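Gluconokinase (Sinorhizobium meliloti, PDB 3T61) probably phosphorylates D-gluconate at the expense of ATP, giving 6-phospho-D-gluconate and ADP, as a P-loop kinase of the gluconokinase GntK/GntV family. Local coordinates at residues I21-V26 with S32-A37; E48-H53 with R59-G64; E81-R86 with D102-S107; E121-E126 with D161-L166. All coordinates share one frame; numbering follows the deposited sequence.

Contact 1 (I21-V26 with S32-A37); sequences IVVMGV and SSVGEA. With PO4 (phosphate ion), chain C.
V23, on the central strand 21-24, packs against V34 and G35 of helix 31-42 in a strand-loop-helix unit that fits the P-loop (Walker A motif) of nucleotide-binding kinases. The tight part lies at G35, where the strand valine reaches the helix backbone itself: V23 CG2 lies against the glycine, 3.7 Å from G35 CA. The two backbones come within 5.8 Å of each other here, measured between V23 CA and G35 CA. The other branch of the valine is turned anti to its own backbone nitrogen (chi1 -175°) and meets the helix one residue earlier, V23 CG1 lying 4.1 Å from V34 CG1 as the two side chains cross at a slant. L117 of strand 113-118 touches both valines, while L166 and I169 of helix 166-187 reach V34 from the C-terminal helix.

Packing is looser along the rest of the helix, where S33 and A37 are partly exposed and E36 is exposed, its CB directed away from the strand. At the N-terminal end of the helix the neighbourhood turns polar. A phosphate ion, probably from the crystallisation liquor, sits there and is also held by K31 NZ and the backbone nitrogens of G28 and G30. From the helix start, S32 N donates to phosphate O1 over 3.2 Å in a nearly straight bond, 171° at the hydrogen.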
loop_
_atom_site.group_PDB
_atom_site.type_symbol
_atom_site.label_atom_id
_atom_site.label_comp_id
_atom_site.label_asym_id
_atom_site.label_seq_id
_atom_site.Cartn_x
_atom_site.Cartn_y
_atom_site.Cartn_z
ATOM N N ILE A 21 -3.966 -10.898 -19.334
ATOM C CA ILE A 21 -4.854 -11.501 -18.345
ATOM C C ILE A 21 -4.881 -10.721 -17.029
ATOM O O ILE A 21 -3.831 -10.410 -16.469
ATOM C CB ILE A 21 -4.399 -12.940 -17.967
ATOM C CG1 ILE A 21 -4.146 -13.783 -19.215
ATOM C CG2 ILE A 21 -5.439 -13.591 -17.064
ATOM C CD1 ILE A 21 -5.355 -13.976 -20.067
ATOM N N VAL A 22 -6.076 -10.415 -16.536
ATOM C CA VAL A 22 -6.200 -9.752 -15.249
ATOM C C VAL A 22 -6.760 -10.773 -14.249
ATOM O O VAL A 22 -7.809 -11.373 -14.500
ATOM C CB VAL A 22 -7.176 -8.559 -15.287
ATOM C CG1 VAL A 22 -7.430 -8.063 -13.852
ATOM C CG2 VAL A 22 -6.606 -7.420 -16.138
ATOM N N VAL A 23 -6.061 -10.998 -13.138
ATOM C CA VAL A 23 -6.564 -11.911 -12.110
ATOM C C VAL A 23 -7.182 -10.977 -11.074
ATOM O O VAL A 23 -6.473 -10.209 -10.428
ATOM C CB VAL A 23 -5.429 -12.760 -11.473
ATOM C CG1 VAL A 23 -6.022 -13.791 -10.493
ATOM C CG2 VAL A 23 -4.640 -13.477 -12.569
HETATM N N MSE A 24 -8.508 -11.033 -10.950
HETATM C CA MSE A 24 -9.261 -10.172 -10.045
HETATM C C MSE A 24 -9.851 -10.905 -8.842
HETATM O O MSE A 24 -9.673 -12.111 -8.681
HETATM C CB MSE A 24 -10.392 -9.477 -10.814
HETATM C CG MSE A 24 -11.460 -10.459 -11.289
HETATM SE SE MSE A 24 -12.926 -9.626 -12.163
HETATM C CE MSE A 24 -13.781 -8.969 -10.569
ATOM N N GLY A 25 -10.566 -10.157 -8.007
ATOM C CA GLY A 25 -11.154 -10.729 -6.813
ATOM C C GLY A 25 -10.793 -9.847 -5.629
ATOM O O GLY A 25 -9.825 -9.078 -5.714
ATOM N N VAL A 26 -11.553 -9.952 -4.535
ATOM C CA VAL A 26 -11.316 -9.131 -3.345
ATOM C C VAL A 26 -9.949 -9.362 -2.725
ATOM O O VAL A 26 -9.268 -10.342 -3.033
ATOM C CB VAL A 26 -12.387 -9.358 -2.234
ATOM C CG1 VAL A 26 -13.776 -9.000 -2.759
ATOM C CG2 VAL A 26 -12.337 -10.808 -1.738
ATOM N N SER A 32 -2.263 -12.470 -6.492
ATOM C CA SER A 32 -0.829 -12.531 -6.787
ATOM C C SER A 32 -0.298 -13.966 -6.915
ATOM O O SER A 32 0.494 -14.237 -7.818
ATOM C CB SER A 32 -0.008 -11.749 -5.743
ATOM O OG SER A 32 -0.241 -12.254 -4.441
ATOM N N SER A 33 -0.694 -14.881 -6.028
ATOM C CA SER A 33 -0.204 -16.262 -6.148
ATOM C C SER A 33 -0.672 -16.904 -7.460
ATOM O O SER A 33 0.106 -17.529 -8.181
ATOM C CB SER A 33 -0.682 -17.116 -4.973
ATOM O OG SER A 33 -0.163 -16.628 -3.749
ATOM N N VAL A 34 -1.956 -16.741 -7.755
ATOM C CA VAL A 34 -2.533 -17.303 -8.965
ATOM C C VAL A 34 -1.982 -16.597 -10.192
ATOM O O VAL A 34 -1.629 -17.237 -11.189
ATOM C CB VAL A 34 -4.069 -17.167 -8.962
ATOM C CG1 VAL A 34 -4.635 -17.689 -10.270
ATOM C CG2 VAL A 34 -4.661 -17.914 -7.768
ATOM N N GLY A 35 -1.906 -15.269 -10.101
ATOM C CA GLY A 35 -1.389 -14.473 -11.201
ATOM C C GLY A 35 0.029 -14.860 -11.579
ATOM O O GLY A 35 0.370 -14.947 -12.761
ATOM N N GLU A 36 0.864 -15.102 -10.577
ATOM C CA GLU A 36 2.240 -15.470 -10.853
ATOM C C GLU A 36 2.322 -16.849 -11.500
ATOM O O GLU A 36 3.065 -17.041 -12.460
ATOM C CB GLU A 36 3.065 -15.397 -9.566
ATOM C CG GLU A 36 3.100 -13.979 -9.010
ATOM C CD GLU A 36 3.809 -13.853 -7.678
ATOM O OE1 GLU A 36 3.450 -14.591 -6.734
ATOM O OE2 GLU A 36 4.719 -13.000 -7.573
ATOM N N ALA A 37 1.544 -17.801 -10.995
ATOM C CA ALA A 37 1.544 -19.149 -11.562
ATOM C C ALA A 37 1.060 -19.109 -13.019
ATOM O O ALA A 37 1.685 -19.704 -13.888
ATOM C CB ALA A 37 0.662 -20.085 -10.715
HETATM P P PO4 C . -4.462 -10.976 -2.867
HETATM O O1 PO4 C . -3.016 -11.050 -3.675
HETATM O O2 PO4 C . -5.738 -10.994 -3.875
HETATM O O3 PO4 C . -4.519 -12.279 -2.002
HETATM O O4 PO4 C . -4.645 -9.638 -1.989
#

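Contact 2 (E48-H53 with R59-G64); sequences EGDALH and RKMSEG
H53 and M61 meet across a wide backbone gap, the nearest CA atoms of the two segments being those of H53 and R59 at 9.9 Å, where a 3-10 turn (49-52) leads out of strand 46-48 and helix 55-63 closes at G64 in a Schellman motif. Side chains bridge that distance in a Met-aromatic contact made by selenomethionine. The M61 chain leaves the helix with CG anti to the carbonyl carbon (chi1 -55°) and runs out extended before bending at the selenium, which brings SE over one face of the imidazole. SE of M61 stands 3.9 Å from the centroid of the H53 ring and 21° off its normal, displaced toward the rim carrying CD2 and NE2. M61 runs roughly perpendicular to the histidine side chain.

The ring is also stacked with W75 of helix 69-83, and its ND1 is hydrogen-bonded to N57 ND2, so further partners help to fix its rotation. This corner faces the second subunit, whose S62 packs on M61 and whose R59 pairs with E48 in an intersubunit salt bridge. The M61 methyl stays over the same face near the rim, M61 CE 3.8 Å from H53 NE2, and D50 OD1 is 4.3 Å from M61 CE.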
loop_
_atom_site.group_PDB
_atom_site.type_symbol
_atom_site.label_atom_id
_atom_site.label_comp_id
_atom_site.label_asym_id
_atom_site.label_seq_id
_atom_site.Cartn_x
_atom_site.Cartn_y
_atom_site.Cartn_z
ATOM N N GLU A 48 2.342 -7.020 -10.409
ATOM C CA GLU A 48 1.468 -6.937 -9.256
ATOM C C GLU A 48 0.778 -5.580 -9.271
ATOM O O GLU A 48 1.432 -4.543 -9.152
ATOM C CB GLU A 48 2.245 -7.103 -7.953
ATOM C CG GLU A 48 1.322 -7.110 -6.746
ATOM C CD GLU A 48 1.867 -7.926 -5.595
ATOM O OE1 GLU A 48 2.258 -9.093 -5.832
ATOM O OE2 GLU A 48 1.895 -7.404 -4.460
ATOM N N GLY A 49 -0.543 -5.596 -9.423
ATOM C CA GLY A 49 -1.309 -4.363 -9.461
ATOM C C GLY A 49 -1.080 -3.411 -8.297
ATOM O O GLY A 49 -1.001 -2.201 -8.499
ATOM N N ASP A 50 -0.971 -3.953 -7.088
ATOM C CA ASP A 50 -0.763 -3.151 -5.884
ATOM C C ASP A 50 0.383 -2.150 -5.971
ATOM O O ASP A 50 0.328 -1.076 -5.364
ATOM C CB ASP A 50 -0.495 -4.051 -4.676
ATOM C CG ASP A 50 -1.729 -4.757 -4.191
ATOM O OD1 ASP A 50 -2.794 -4.113 -4.121
ATOM O OD2 ASP A 50 -1.627 -5.957 -3.861
ATOM N N ALA A 51 1.428 -2.514 -6.702
ATOM C CA ALA A 51 2.589 -1.656 -6.840
ATOM C C ALA A 51 2.340 -0.387 -7.665
ATOM O O ALA A 51 3.199 0.483 -7.724
ATOM C CB ALA A 51 3.740 -2.448 -7.444
ATOM N N LEU A 52 1.174 -0.263 -8.288
ATOM C CA LEU A 52 0.902 0.913 -9.106
ATOM C C LEU A 52 -0.015 1.965 -8.473
ATOM O O LEU A 52 -0.422 2.919 -9.141
ATOM C CB LEU A 52 0.333 0.475 -10.452
ATOM C CG LEU A 52 1.167 -0.621 -11.115
ATOM C CD1 LEU A 52 0.535 -0.990 -12.443
ATOM C CD2 LEU A 52 2.594 -0.146 -11.315
ATOM N N HIS A 53 -0.345 1.785 -7.194
ATOM C CA HIS A 53 -1.194 2.733 -6.469
ATOM C C HIS A 53 -0.412 4.001 -6.173
ATOM O O HIS A 53 0.758 3.938 -5.804
ATOM C CB HIS A 53 -1.623 2.152 -5.119
ATOM C CG HIS A 53 -2.839 1.287 -5.171
ATOM N ND1 HIS A 53 -4.102 1.788 -5.414
ATOM C CD2 HIS A 53 -2.997 -0.040 -4.958
ATOM C CE1 HIS A 53 -4.981 0.809 -5.345
ATOM N NE2 HIS A 53 -4.337 -0.313 -5.068
ATOM N N ARG A 59 -1.334 5.095 1.628
ATOM C CA ARG A 59 -1.496 5.620 2.974
ATOM C C ARG A 59 -2.848 5.153 3.532
ATOM O O ARG A 59 -2.928 4.673 4.663
ATOM C CB ARG A 59 -1.431 7.150 2.955
ATOM C CG ARG A 59 -1.332 7.818 4.331
ATOM C CD ARG A 59 -1.706 9.284 4.218
ATOM N NE ARG A 59 -0.998 9.901 3.103
ATOM C CZ ARG A 59 -1.560 10.703 2.205
ATOM N NH1 ARG A 59 -2.847 10.994 2.286
ATOM N NH2 ARG A 59 -0.832 11.207 1.215
ATOM N N LYS A 60 -3.910 5.292 2.742
ATOM C CA LYS A 60 -5.226 4.856 3.193
ATOM C C LYS A 60 -5.253 3.360 3.486
ATOM O O LYS A 60 -5.807 2.934 4.496
ATOM C CB LYS A 60 -6.300 5.172 2.157
ATOM C CG LYS A 60 -6.728 6.618 2.100
ATOM C CD LYS A 60 -8.006 6.732 1.285
ATOM C CE LYS A 60 -8.550 8.142 1.266
ATOM N NZ LYS A 60 -9.871 8.194 0.580
HETATM N N MSE A 61 -4.666 2.565 2.600
HETATM C CA MSE A 61 -4.637 1.120 2.787
HETATM C C MSE A 61 -3.833 0.788 4.038
HETATM O O MSE A 61 -4.183 -0.114 4.800
HETATM C CB MSE A 61 -4.022 0.452 1.556
HETATM C CG MSE A 61 -4.703 0.823 0.240
HETATM SE SE MSE A 61 -3.830 0.029 -1.314
HETATM C CE MSE A 61 -5.029 -1.516 -1.579
ATOM N N SER A 62 -2.768 1.548 4.257
ATOM C CA SER A 62 -1.916 1.363 5.426
ATOM C C SER A 62 -2.736 1.540 6.700
ATOM O O SER A 62 -2.530 0.834 7.684
ATOM C CB SER A 62 -0.791 2.394 5.413
ATOM O OG SER A 62 0.132 2.144 6.448
ATOM N N GLU A 63 -3.681 2.477 6.659
ATOM C CA GLU A 63 -4.537 2.785 7.798
ATOM C C GLU A 63 -5.753 1.868 7.910
ATOM O O GLU A 63 -6.478 1.908 8.902
ATOM C CB GLU A 63 -4.978 4.249 7.712
ATOM C CG GLU A 63 -3.792 5.214 7.653
ATOM C CD GLU A 63 -4.141 6.565 7.030
ATOM O OE1 GLU A 63 -5.149 6.639 6.299
ATOM O OE2 GLU A 63 -3.391 7.543 7.251
ATOM N N GLY A 64 -5.965 1.026 6.904
ATOM C CA GLY A 64 -7.108 0.137 6.937
ATOM C C GLY A 64 -8.380 0.882 6.586
ATOM O O GLY A 64 -9.469 0.494 7.001
#

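Contact 3 (E81-R86 with D102-S107); sequences ERLASR and DKLRES
L83 and L104 face each other at a slant, each extending one methyl across the gap between helix 69-83 and helix 98-106. In both leucines CG stands anti to the carbonyl carbon (chi1 -69° and -68°), and CD1 of L83 touches CD2 of L104 at 4.2 Å. The two approach differently: the CB of L83 points at the opposing helix, whereas L104 leaves its backbone at an angle to the contact and brings in a branch from the flank. Both leucines are buried. L83 also rests on S20 and V89, and L104 on I79, an earlier residue of helix 69-83.

Closer to the surface the two segments meet through their backbones. A84 and S107 have CA atoms 5.2 Å apart. The carbonyl of S107 is turned to A84, where A84 CA lies 3.5 Å from S107 O in a CA-H...O contact with an angle of 132° at the hydrogen. The methyl of A84 lies alongside the same oxygen, with A84 CB also 3.5 Å from S107 O. Between the side chains themselves, A84 CB and S107 CB are 4.4 Å apart.

Charged side chains of helix 98-106 find partners elsewhere, R105 forming a salt bridge through NH2 with E154. The contact completes an alpha-beta-alpha succession: helix 69-83 and helix 98-106, joined through strand 90-92 of the parallel sheet, pack against each other near their C-terminal ends.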
loop_
_atom_site.group_PDB
_atom_site.type_symbol
_atom_site.label_atom_id
_atom_site.label_comp_id
_atom_site.label_asym_id
_atom_site.label_seq_id
_atom_site.Cartn_x
_atom_site.Cartn_y
_atom_site.Cartn_z
ATOM N N GLU A 81 -2.706 1.139 -18.762
ATOM C CA GLU A 81 -1.533 1.384 -19.605
ATOM C C GLU A 81 -0.634 0.150 -19.731
ATOM O O GLU A 81 -0.066 -0.088 -20.791
ATOM C CB GLU A 81 -0.712 2.570 -19.072
ATOM C CG GLU A 81 -1.419 3.933 -19.110
ATOM C CD GLU A 81 -1.677 4.459 -20.523
ATOM O OE1 GLU A 81 -1.042 3.972 -21.479
ATOM O OE2 GLU A 81 -2.517 5.374 -20.674
ATOM N N ARG A 82 -0.497 -0.631 -18.660
ATOM C CA ARG A 82 0.336 -1.837 -18.705
ATOM C C ARG A 82 -0.325 -2.904 -19.584
ATOM O O ARG A 82 0.349 -3.651 -20.296
ATOM C CB ARG A 82 0.543 -2.412 -17.299
ATOM C CG ARG A 82 1.168 -1.461 -16.295
ATOM C CD ARG A 82 2.604 -1.120 -16.650
ATOM N NE ARG A 82 3.242 -0.324 -15.601
ATOM C CZ ARG A 82 2.858 0.899 -15.233
ATOM N NH1 ARG A 82 1.826 1.501 -15.825
ATOM N NH2 ARG A 82 3.501 1.522 -14.254
ATOM N N LEU A 83 -1.651 -2.965 -19.532
ATOM C CA LEU A 83 -2.401 -3.943 -20.307
ATOM C C LEU A 83 -2.398 -3.614 -21.802
ATOM O O LEU A 83 -2.674 -4.481 -22.637
ATOM C CB LEU A 83 -3.846 -4.028 -19.784
ATOM C CG LEU A 83 -4.030 -4.647 -18.384
ATOM C CD1 LEU A 83 -5.468 -4.482 -17.906
ATOM C CD2 LEU A 83 -3.641 -6.116 -18.430
ATOM N N ALA A 84 -2.065 -2.370 -22.134
ATOM C CA ALA A 84 -2.043 -1.927 -23.526
ATOM C C ALA A 84 -0.777 -2.278 -24.305
ATOM O O ALA A 84 -0.713 -2.052 -25.510
ATOM C CB ALA A 84 -2.284 -0.422 -23.593
ATOM N N SER A 85 0.229 -2.822 -23.634
ATOM C CA SER A 85 1.465 -3.180 -24.320
ATOM C C SER A 85 1.193 -4.184 -25.442
ATOM O O SER A 85 0.135 -4.820 -25.475
ATOM C CB SER A 85 2.477 -3.762 -23.324
ATOM O OG SER A 85 1.978 -4.926 -22.685
ATOM N N ARG A 86 2.141 -4.311 -26.369
ATOM C CA ARG A 86 1.994 -5.247 -27.481
ATOM C C ARG A 86 1.938 -6.679 -26.962
ATOM O O ARG A 86 0.934 -7.375 -27.125
ATOM C CB ARG A 86 3.167 -5.123 -28.460
ATOM C CG ARG A 86 3.072 -3.980 -29.459
ATOM C CD ARG A 86 4.148 -4.145 -30.525
ATOM N NE ARG A 86 4.038 -3.172 -31.608
ATOM C CZ ARG A 86 4.805 -3.176 -32.696
ATOM N NH1 ARG A 86 5.741 -4.105 -32.845
ATOM N NH2 ARG A 86 4.637 -2.253 -33.634
ATOM N N ASP A 102 -14.790 -2.575 -17.610
ATOM C CA ASP A 102 -15.102 -2.086 -18.957
ATOM C C ASP A 102 -14.008 -1.133 -19.451
ATOM O O ASP A 102 -13.638 -1.169 -20.622
ATOM C CB ASP A 102 -16.470 -1.385 -18.997
ATOM C CG ASP A 102 -17.622 -2.360 -18.833
ATOM O OD1 ASP A 102 -17.433 -3.544 -19.176
ATOM O OD2 ASP A 102 -18.712 -1.948 -18.373
ATOM N N LYS A 103 -13.488 -0.290 -18.558
ATOM C CA LYS A 103 -12.421 0.637 -18.926
ATOM C C LYS A 103 -11.165 -0.129 -19.291
ATOM O O LYS A 103 -10.559 0.118 -20.335
ATOM C CB LYS A 103 -12.102 1.599 -17.782
ATOM C CG LYS A 103 -12.557 3.014 -18.042
ATOM C CD LYS A 103 -11.938 3.580 -19.320
ATOM C CE LYS A 103 -12.542 4.934 -19.643
ATOM N NZ LYS A 103 -12.014 5.531 -20.899
ATOM N N LEU A 104 -10.774 -1.062 -18.430
ATOM C CA LEU A 104 -9.588 -1.868 -18.676
ATOM C C LEU A 104 -9.666 -2.586 -20.037
ATOM O O LEU A 104 -8.653 -2.736 -20.733
ATOM C CB LEU A 104 -9.407 -2.883 -17.540
ATOM C CG LEU A 104 -9.031 -2.319 -16.162
ATOM C CD1 LEU A 104 -8.754 -3.459 -15.209
ATOM C CD2 LEU A 104 -7.783 -1.428 -16.281
ATOM N N ARG A 105 -10.866 -3.027 -20.412
ATOM C CA ARG A 105 -11.073 -3.703 -21.695
ATOM C C ARG A 105 -10.791 -2.761 -22.863
ATOM O O ARG A 105 -10.283 -3.189 -23.895
ATOM C CB ARG A 105 -12.508 -4.231 -21.810
ATOM C CG ARG A 105 -12.745 -5.576 -21.146
ATOM C CD ARG A 105 -14.234 -5.853 -20.983
ATOM N NE ARG A 105 -14.447 -6.960 -20.060
ATOM C CZ ARG A 105 -15.341 -6.961 -19.080
ATOM N NH1 ARG A 105 -16.123 -5.910 -18.881
ATOM N NH2 ARG A 105 -15.440 -8.017 -18.292
ATOM N N GLU A 106 -11.115 -1.480 -22.700
ATOM C CA GLU A 106 -10.869 -0.500 -23.759
ATOM C C GLU A 106 -9.379 -0.332 -24.042
ATOM O O GLU A 106 -9.004 0.178 -25.087
ATOM C CB GLU A 106 -11.454 0.867 -23.393
ATOM C CG GLU A 106 -12.922 0.839 -23.048
ATOM C CD GLU A 106 -13.531 2.225 -22.945
ATOM O OE1 GLU A 106 -12.836 3.156 -22.490
ATOM O OE2 GLU A 106 -14.716 2.379 -23.307
ATOM N N SER A 107 -8.535 -0.753 -23.108
ATOM C CA SER A 107 -7.093 -0.629 -23.290
ATOM C C SER A 107 -6.563 -1.758 -24.163
ATOM O O SER A 107 -5.394 -1.776 -24.538
ATOM C CB SER A 107 -6.381 -0.640 -21.934
ATOM O OG SER A 107 -6.790 0.465 -21.141
#

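Contact 4 (E121-E126 with D161-L166); sequences ESVLAE and DVAQPL
V123 has CG1 anti to its backbone nitrogen (chi1 172°), while V162 turns CG1 anti to its carbonyl carbon (chi1 -57°), which leaves CG2 between the backbone nitrogen and the carbonyl carbon and pointing at V123. V123 CG1 is 4.1 Å from V162 CG2, the two side chains running antiparallel alongside one another. The same V123 methyl also touches the next residue of the loop, V123 CG1 being 4.0 Å from A163 CB, so one branch spans two neighbouring positions. L124 adds a more distant contact from the adjoining helix position, L124 CD2 standing 4.4 Å from V162 CG2.

In this alpha/beta fold, built round a parallel sheet, the contact joins the first turn of helix 121-132 to the loop leading from edge strand 157-161 into helix 166-187. Inward, V162 rests on L117 of strand 113-118, and L124 on V26 and S29 in the P-loop region. A163 is exposed, so the apolar patch thins out toward solvent.

Within the loop, D161 forms an Asx turn in which D161 OD1, using the lone pair away from its other oxygen, accepts from A163 N at 3.0 Å with an angle of 166°. A163 is itself the centre of an inverse gamma turn, and P165 holds the N-cap position.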
loop_
_atom_site.group_PDB
_atom_site.type_symbol
_atom_site.label_atom_id
_atom_site.label_comp_id
_atom_site.label_asym_id
_atom_site.label_seq_id
_atom_site.Cartn_x
_atom_site.Cartn_y
_atom_site.Cartn_z
ATOM N N GLU A 121 -17.247 -14.896 2.481
ATOM C CA GLU A 121 -16.471 -14.196 3.496
ATOM C C GLU A 121 -15.760 -15.177 4.417
ATOM O O GLU A 121 -14.578 -15.007 4.732
ATOM C CB GLU A 121 -17.376 -13.297 4.344
ATOM C CG GLU A 121 -16.593 -12.504 5.382
ATOM C CD GLU A 121 -17.463 -11.639 6.266
ATOM O OE1 GLU A 121 -18.231 -10.803 5.738
ATOM O OE2 GLU A 121 -17.366 -11.788 7.501
ATOM N N SER A 122 -16.482 -16.209 4.843
ATOM C CA SER A 122 -15.923 -17.207 5.751
ATOM C C SER A 122 -14.702 -17.914 5.183
ATOM O O SER A 122 -13.673 -18.027 5.849
ATOM C CB SER A 122 -16.989 -18.249 6.111
ATOM O OG SER A 122 -18.179 -17.624 6.550
ATOM N N VAL A 123 -14.821 -18.407 3.954
ATOM C CA VAL A 123 -13.713 -19.115 3.329
ATOM C C VAL A 123 -12.542 -18.174 3.097
ATOM O O VAL A 123 -11.393 -18.532 3.346
ATOM C CB VAL A 123 -14.141 -19.753 1.989
ATOM C CG1 VAL A 123 -12.930 -20.311 1.267
ATOM C CG2 VAL A 123 -15.144 -20.861 2.248
ATOM N N LEU A 124 -12.839 -16.975 2.604
ATOM C CA LEU A 124 -11.798 -15.985 2.364
ATOM C C LEU A 124 -11.045 -15.678 3.659
ATOM O O LEU A 124 -9.817 -15.728 3.693
ATOM C CB LEU A 124 -12.413 -14.702 1.793
ATOM C CG LEU A 124 -12.900 -14.806 0.342
ATOM C CD1 LEU A 124 -13.838 -13.665 0.021
ATOM C CD2 LEU A 124 -11.695 -14.826 -0.597
ATOM N N ALA A 125 -11.782 -15.376 4.731
ATOM C CA ALA A 125 -11.146 -15.058 6.014
ATOM C C ALA A 125 -10.279 -16.205 6.523
ATOM O O ALA A 125 -9.146 -15.999 6.959
ATOM C CB ALA A 125 -12.201 -14.708 7.052
ATOM N N GLU A 126 -10.817 -17.416 6.456
ATOM C CA GLU A 126 -10.102 -18.592 6.916
ATOM C C GLU A 126 -8.820 -18.823 6.131
ATOM O O GLU A 126 -7.778 -19.118 6.712
ATOM C CB GLU A 126 -11.014 -19.819 6.809
ATOM C CG GLU A 126 -10.503 -21.082 7.497
ATOM C CD GLU A 126 -9.283 -21.699 6.823
ATOM O OE1 GLU A 126 -9.244 -21.740 5.571
ATOM O OE2 GLU A 126 -8.370 -22.160 7.550
ATOM N N ASP A 161 -13.482 -20.893 -7.874
ATOM C CA ASP A 161 -13.729 -20.835 -6.434
ATOM C C ASP A 161 -12.408 -21.128 -5.733
ATOM O O ASP A 161 -11.629 -21.946 -6.196
ATOM C CB ASP A 161 -14.787 -21.868 -6.029
ATOM C CG ASP A 161 -15.414 -21.560 -4.687
ATOM O OD1 ASP A 161 -14.734 -21.717 -3.656
ATOM O OD2 ASP A 161 -16.589 -21.142 -4.664
ATOM N N VAL A 162 -12.151 -20.460 -4.615
ATOM C CA VAL A 162 -10.883 -20.647 -3.913
ATOM C C VAL A 162 -10.851 -21.722 -2.822
ATOM O O VAL A 162 -9.792 -21.996 -2.251
ATOM C CB VAL A 162 -10.403 -19.308 -3.298
ATOM C CG1 VAL A 162 -10.281 -18.262 -4.384
ATOM C CG2 VAL A 162 -11.364 -18.863 -2.222
ATOM N N ALA A 163 -11.995 -22.343 -2.544
ATOM C CA ALA A 163 -12.059 -23.371 -1.507
ATOM C C ALA A 163 -11.487 -24.700 -1.999
ATOM O O ALA A 163 -12.110 -25.744 -1.849
ATOM C CB ALA A 163 -13.496 -23.552 -1.039
ATOM N N GLN A 164 -10.299 -24.639 -2.593
ATOM C CA GLN A 164 -9.608 -25.817 -3.116
ATOM C C GLN A 164 -8.104 -25.548 -3.188
ATOM O O GLN A 164 -7.671 -24.410 -3.068
ATOM C CB GLN A 164 -10.149 -26.188 -4.504
ATOM C CG GLN A 164 -10.230 -25.045 -5.516
ATOM C CD GLN A 164 -10.851 -25.476 -6.851
ATOM O OE1 GLN A 164 -11.436 -24.661 -7.571
ATOM N NE2 GLN A 164 -10.712 -26.752 -7.187
ATOM N N PRO A 165 -7.286 -26.598 -3.368
ATOM C CA PRO A 165 -5.834 -26.398 -3.445
ATOM C C PRO A 165 -5.418 -25.385 -4.502
ATOM O O PRO A 165 -6.012 -25.320 -5.588
ATOM C CB PRO A 165 -5.307 -27.796 -3.755
ATOM C CG PRO A 165 -6.288 -28.673 -3.037
ATOM C CD PRO A 165 -7.620 -28.033 -3.361
ATOM N N LEU A 166 -4.393 -24.601 -4.175
ATOM C CA LEU A 166 -3.868 -23.587 -5.090
ATOM C C LEU A 166 -3.527 -24.167 -6.462
ATOM O O LEU A 166 -3.803 -23.550 -7.492
ATOM C CB LEU A 166 -2.611 -22.930 -4.502
ATOM C CG LEU A 166 -1.839 -21.985 -5.436
ATOM C CD1 LEU A 166 -2.725 -20.814 -5.853
ATOM C CD2 LEU A 166 -0.581 -21.490 -4.724
#

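In the fold
The centre of contact 1 lies about 5 Å from the chain centre, in the core between sheet and helix; contacts 2, 3 and 4 are partly buried, 14 to 15 Å out. Contact 1 touches all three: S32 CB is 3.5 Å from E48 OE1 of contact 2, V22 CG2 3.6 Å from L83 CD1 of contact 3, and V26 CG2 3.7 Å from L124 CD1 of contact 4. Helix 166-187, which follows the loop of contact 4, also reaches contact 1, V34 CG2 lying 4.0 Å from L166 CD1. Aliphatic groups meet in contacts 1, 3 and 4, with a phosphate bond beside contact 1 and a CA-H...O contact in contact 3; contact 2 sets selenium over imidazole beside the second subunit.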